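Long-range contact in sugar phosphate isomerase/epimerase (Parabacteroides distasonis, PDB 3OBE), which probably acts as an isomerase or epimerase on a sugar or sugar phosphate, within a xylose isomerase-like TIM barrel: residues L42-F56 with M84-H96. Residues are numbered along the deposited sequence; the frame is centred on the assembly and turned at random. Where two conformers were deposited one is given.
Sequences LNRLAKAGYTDLEIF and MVDDAGLRISSSH. With EOH (ethanol), chain H; EOH (ethanol), chain G; EOH (ethanol), chain E.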
# COMPACT_ATOMS: atom_id res chain seq x y z
N LEU A 42 -7.94 8.97 15.74
CA LEU A 42 -6.82 9.67 15.09
C LEU A 42 -5.82 10.22 16.08
O LEU A 42 -4.61 10.17 15.86
CB LEU A 42 -7.32 10.74 14.12
CG LEU A 42 -8.11 10.23 12.90
CD1 LEU A 42 -8.87 11.37 12.14
CD2 LEU A 42 -7.25 9.50 11.90
N ASN A 43 -6.31 10.74 17.20
CA ASN A 43 -5.43 11.22 18.25
C ASN A 43 -4.60 10.07 18.83
O ASN A 43 -3.40 10.19 19.08
CB ASN A 43 -6.26 11.88 19.35
CG ASN A 43 -5.41 12.53 20.39
OD1 ASN A 43 -4.75 13.53 20.13
ND2 ASN A 43 -5.42 11.97 21.59
N ARG A 44 -5.25 8.95 19.04
CA ARG A 44 -4.56 7.75 19.50
C ARG A 44 -3.42 7.32 18.56
O ARG A 44 -2.30 6.97 19.00
CB ARG A 44 -5.60 6.63 19.61
CG ARG A 44 -5.28 5.65 20.65
CD ARG A 44 -6.49 4.81 21.08
NE ARG A 44 -5.98 3.54 21.55
CZ ARG A 44 -6.74 2.49 21.85
NH1 ARG A 44 -8.06 2.54 21.70
NH2 ARG A 44 -6.17 1.39 22.30
N LEU A 45 -3.72 7.32 17.26
CA LEU A 45 -2.71 6.98 16.27
C LEU A 45 -1.52 7.96 16.33
O LEU A 45 -0.34 7.55 16.31
CB LEU A 45 -3.32 6.93 14.91
CG LEU A 45 -4.36 5.83 14.70
CD1 LEU A 45 -4.89 5.91 13.28
CD2 LEU A 45 -3.70 4.42 14.94
N ALA A 46 -1.84 9.25 16.41
CA ALA A 46 -0.80 10.29 16.54
C ALA A 46 0.03 10.08 17.79
O ALA A 46 1.26 10.14 17.73
CB ALA A 46 -1.39 11.74 16.45
N LYS A 47 -0.63 9.79 18.91
CA LYS A 47 0.09 9.53 20.18
C LYS A 47 1.04 8.31 20.08
O LYS A 47 2.14 8.27 20.65
CB LYS A 47 -0.93 9.36 21.32
N ALA A 48 0.66 7.32 19.30
CA ALA A 48 1.52 6.13 19.10
C ALA A 48 2.69 6.36 18.16
O ALA A 48 3.61 5.52 18.08
CB ALA A 48 0.70 4.95 18.58
N GLY A 49 2.68 7.47 17.44
CA GLY A 49 3.77 7.81 16.55
C GLY A 49 3.49 7.73 15.08
O GLY A 49 4.38 8.03 14.27
N TYR A 50 2.27 7.32 14.69
CA TYR A 50 1.92 7.36 13.28
C TYR A 50 1.88 8.79 12.78
O TYR A 50 1.39 9.69 13.46
CB TYR A 50 0.60 6.63 12.97
CG TYR A 50 0.71 5.13 13.20
CD1 TYR A 50 1.34 4.28 12.24
CD2 TYR A 50 0.23 4.54 14.37
CE1 TYR A 50 1.47 2.95 12.44
CE2 TYR A 50 0.36 3.17 14.58
CZ TYR A 50 0.98 2.38 13.62
OH TYR A 50 1.16 1.03 13.81
N THR A 51 2.43 8.99 11.59
CA THR A 51 2.47 10.29 10.91
C THR A 51 1.61 10.31 9.62
O THR A 51 1.13 11.38 9.21
CB THR A 51 3.94 10.70 10.54
OG1 THR A 51 4.49 9.69 9.71
CG2 THR A 51 4.78 10.90 11.82
N ASP A 52 1.41 9.15 9.01
CA ASP A 52 0.86 9.04 7.70
C ASP A 52 -0.21 7.95 7.66
O ASP A 52 -0.08 6.94 8.33
CB ASP A 52 1.96 8.63 6.74
CG ASP A 52 2.84 9.79 6.37
OD1 ASP A 52 3.65 10.24 7.22
OD2 ASP A 52 2.67 10.28 5.22
N LEU A 53 -1.24 8.19 6.87
CA LEU A 53 -2.30 7.21 6.63
C LEU A 53 -2.38 6.84 5.17
O LEU A 53 -2.27 7.70 4.29
CB LEU A 53 -3.65 7.77 7.06
CG LEU A 53 -3.78 8.19 8.54
CD1 LEU A 53 -5.24 8.70 8.85
CD2 LEU A 53 -3.37 7.10 9.52
N GLU A 54 -2.65 5.56 4.94
CA GLU A 54 -3.08 5.08 3.64
C GLU A 54 -4.51 4.59 3.81
O GLU A 54 -4.79 3.76 4.69
CB GLU A 54 -2.16 3.95 3.12
CG GLU A 54 -2.57 3.39 1.75
CD GLU A 54 -1.63 2.29 1.35
OE1 GLU A 54 -1.75 1.22 1.99
OE2 GLU A 54 -0.79 2.50 0.41
N ILE A 55 -5.43 5.22 3.08
CA ILE A 55 -6.85 4.95 3.29
C ILE A 55 -7.38 3.93 2.25
O ILE A 55 -6.60 3.29 1.54
CB ILE A 55 -7.66 6.28 3.34
CG1 ILE A 55 -7.57 7.03 2.02
CG2 ILE A 55 -7.15 7.14 4.57
CD1 ILE A 55 -8.59 8.13 1.90
N PHE A 56 -8.70 3.78 2.24
CA PHE A 56 -9.39 2.83 1.42
C PHE A 56 -10.81 3.36 1.24
O PHE A 56 -11.22 4.30 1.90
CB PHE A 56 -9.37 1.44 2.07
CG PHE A 56 -10.19 1.35 3.32
CD1 PHE A 56 -9.68 1.76 4.53
CD2 PHE A 56 -11.50 0.88 3.26
CE1 PHE A 56 -10.47 1.68 5.70
CE2 PHE A 56 -12.28 0.81 4.43
CZ PHE A 56 -11.76 1.21 5.62
N MSE A 84 -10.11 16.36 9.06
CA MSE A 84 -10.10 15.52 10.25
C MSE A 84 -8.68 15.01 10.54
O MSE A 84 -8.14 15.12 11.65
CB MSE A 84 -11.04 14.33 10.00
CG MSE A 84 -11.65 13.69 11.20
SE MSE A 84 -13.39 12.97 10.72
CE MSE A 84 -12.92 12.04 9.17
N VAL A 85 -8.07 14.43 9.52
CA VAL A 85 -6.71 13.85 9.67
C VAL A 85 -5.66 14.95 9.95
O VAL A 85 -4.85 14.83 10.85
CB VAL A 85 -6.40 13.00 8.45
CG1 VAL A 85 -4.93 12.46 8.43
CG2 VAL A 85 -7.43 11.87 8.31
N ASP A 86 -5.69 16.03 9.17
CA ASP A 86 -4.76 17.15 9.38
C ASP A 86 -4.86 17.72 10.80
O ASP A 86 -3.84 18.00 11.46
CB ASP A 86 -5.06 18.28 8.38
CG ASP A 86 -4.68 17.95 6.93
OD1 ASP A 86 -3.96 16.96 6.60
OD2 ASP A 86 -5.07 18.78 6.09
N ASP A 87 -6.07 17.88 11.30
CA ASP A 87 -6.29 18.40 12.66
C ASP A 87 -5.66 17.50 13.74
O ASP A 87 -5.21 17.99 14.80
CB ASP A 87 -7.80 18.55 12.95
CG ASP A 87 -8.44 19.77 12.29
OD1 ASP A 87 -7.73 20.65 11.76
OD2 ASP A 87 -9.69 19.81 12.30
N ALA A 88 -5.64 16.19 13.48
CA ALA A 88 -5.01 15.24 14.38
C ALA A 88 -3.46 15.19 14.28
O ALA A 88 -2.81 14.47 15.05
CB ALA A 88 -5.61 13.85 14.14
N GLY A 89 -2.87 15.96 13.38
CA GLY A 89 -1.42 15.91 13.13
C GLY A 89 -0.93 14.76 12.27
O GLY A 89 0.23 14.33 12.38
N LEU A 90 -1.82 14.27 11.42
CA LEU A 90 -1.51 13.17 10.53
C LEU A 90 -1.64 13.70 9.10
O LEU A 90 -2.04 14.84 8.90
CB LEU A 90 -2.50 12.02 10.76
CG LEU A 90 -2.47 11.35 12.14
CD1 LEU A 90 -3.63 10.42 12.30
CD2 LEU A 90 -1.15 10.62 12.36
N ARG A 91 -1.26 12.90 8.11
CA ARG A 91 -1.46 13.23 6.74
C ARG A 91 -1.93 11.98 6.02
O ARG A 91 -1.32 10.91 6.19
CB ARG A 91 -0.16 13.73 6.16
CG ARG A 91 -0.19 13.92 4.67
CD ARG A 91 1.11 14.51 4.04
NE ARG A 91 0.80 14.56 2.61
CZ ARG A 91 1.45 13.93 1.64
NH1 ARG A 91 2.61 13.31 1.86
NH2 ARG A 91 0.95 13.98 0.41
N ILE A 92 -2.97 12.13 5.20
CA ILE A 92 -3.36 11.07 4.24
C ILE A 92 -2.42 11.16 3.03
O ILE A 92 -2.55 12.09 2.22
CB ILE A 92 -4.84 11.20 3.76
CG1 ILE A 92 -5.80 11.27 4.94
CG2 ILE A 92 -5.16 10.02 2.83
CD1 ILE A 92 -7.26 11.68 4.57
N SER A 93 -1.49 10.22 2.95
CA SER A 93 -0.47 10.21 1.92
C SER A 93 -0.63 9.17 0.86
O SER A 93 -0.02 9.32 -0.22
CB SER A 93 0.91 10.20 2.52
OG SER A 93 1.13 9.19 3.50
N SER A 94 -1.48 8.17 1.10
CA SER A 94 -1.79 7.18 0.12
C SER A 94 -3.23 6.70 0.23
O SER A 94 -3.92 7.01 1.19
CB SER A 94 -0.78 6.02 0.26
OG SER A 94 -0.90 5.07 -0.76
N SER A 95 -3.65 5.92 -0.75
CA SER A 95 -5.00 5.43 -0.84
C SER A 95 -5.01 4.18 -1.68
O SER A 95 -4.38 4.13 -2.72
CB SER A 95 -5.88 6.52 -1.47
OG SER A 95 -7.18 6.02 -1.73
N HIS A 96 -5.69 3.16 -1.17
CA HIS A 96 -5.92 1.92 -1.92
C HIS A 96 -7.27 1.98 -2.64
O HIS A 96 -8.34 2.23 -1.99
CB HIS A 96 -5.97 0.74 -0.95
CG HIS A 96 -4.64 0.13 -0.66
ND1 HIS A 96 -4.53 -1.13 -0.15
CD2 HIS A 96 -3.38 0.57 -0.88
CE1 HIS A 96 -3.25 -1.42 0.02
NE2 HIS A 96 -2.53 -0.43 -0.47
C1 EOH H . -7.56 -1.86 1.50
C2 EOH H . -9.00 -2.37 1.34
O EOH H . -6.73 -2.23 0.39
C1 EOH G . -12.69 4.82 4.36
C2 EOH G . -13.21 4.67 5.76
O EOH G . -11.63 5.73 4.25
C1 EOH E . 5.37 9.90 1.35
C2 EOH E . 4.87 8.53 0.95
O EOH E . 4.34 10.88 1.19
O HOH W 1 -3.43 14.46 17.63
O HOH W 2 4.16 11.84 3.84
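Neighbouring alpha-beta units of a TIM barrel meet here through parallel strands 52-55 and 91-95, each preceded by a helix ending in a Schellman glycine, Gly49 or Gly89. Leu53 N donates to Arg91 O (2.8 Å), and Leu53 O takes Ser93 N and, weakly, Ser94 N where a beta bulge shifts the register. Leu42 CB presses on Ala88 CB (3.5 Å), and on the sheet's outer side Leu53 CD1 meets Val85 CG1 of helix 78-87 tip to tip (3.8 Å). On the barrel's inner side the side chains are polar. Ser93 OG donates to the anti lone pair of Asp52 OD2 (2.6 Å), and a water joins that oxygen to Arg91 NH1, while Ser129 holds NH2. With CG anti to the backbone N (chi1 180°), Glu54 extends past Ser94, whose OG donates to the anti lone pair of OE2 (2.8 Å). Glu54 OE1 lies over a face of the His96 ring, 3.1 Å from NE2 but badly angled for a bond; OE1 instead pairs with His244, and NE2 with Glu216. An alanine in place of Glu54 would probably leave Ser94 OG and His244 without this acceptor and that ring face without this carboxylate. His96 ND1 donates to an ethanol O (2.5 Å) near a phosphate ion; both probably come from the crystallisation liquor, yet fit a polar pocket at the strands' C-terminal ends, where TIM barrels carry their active sites.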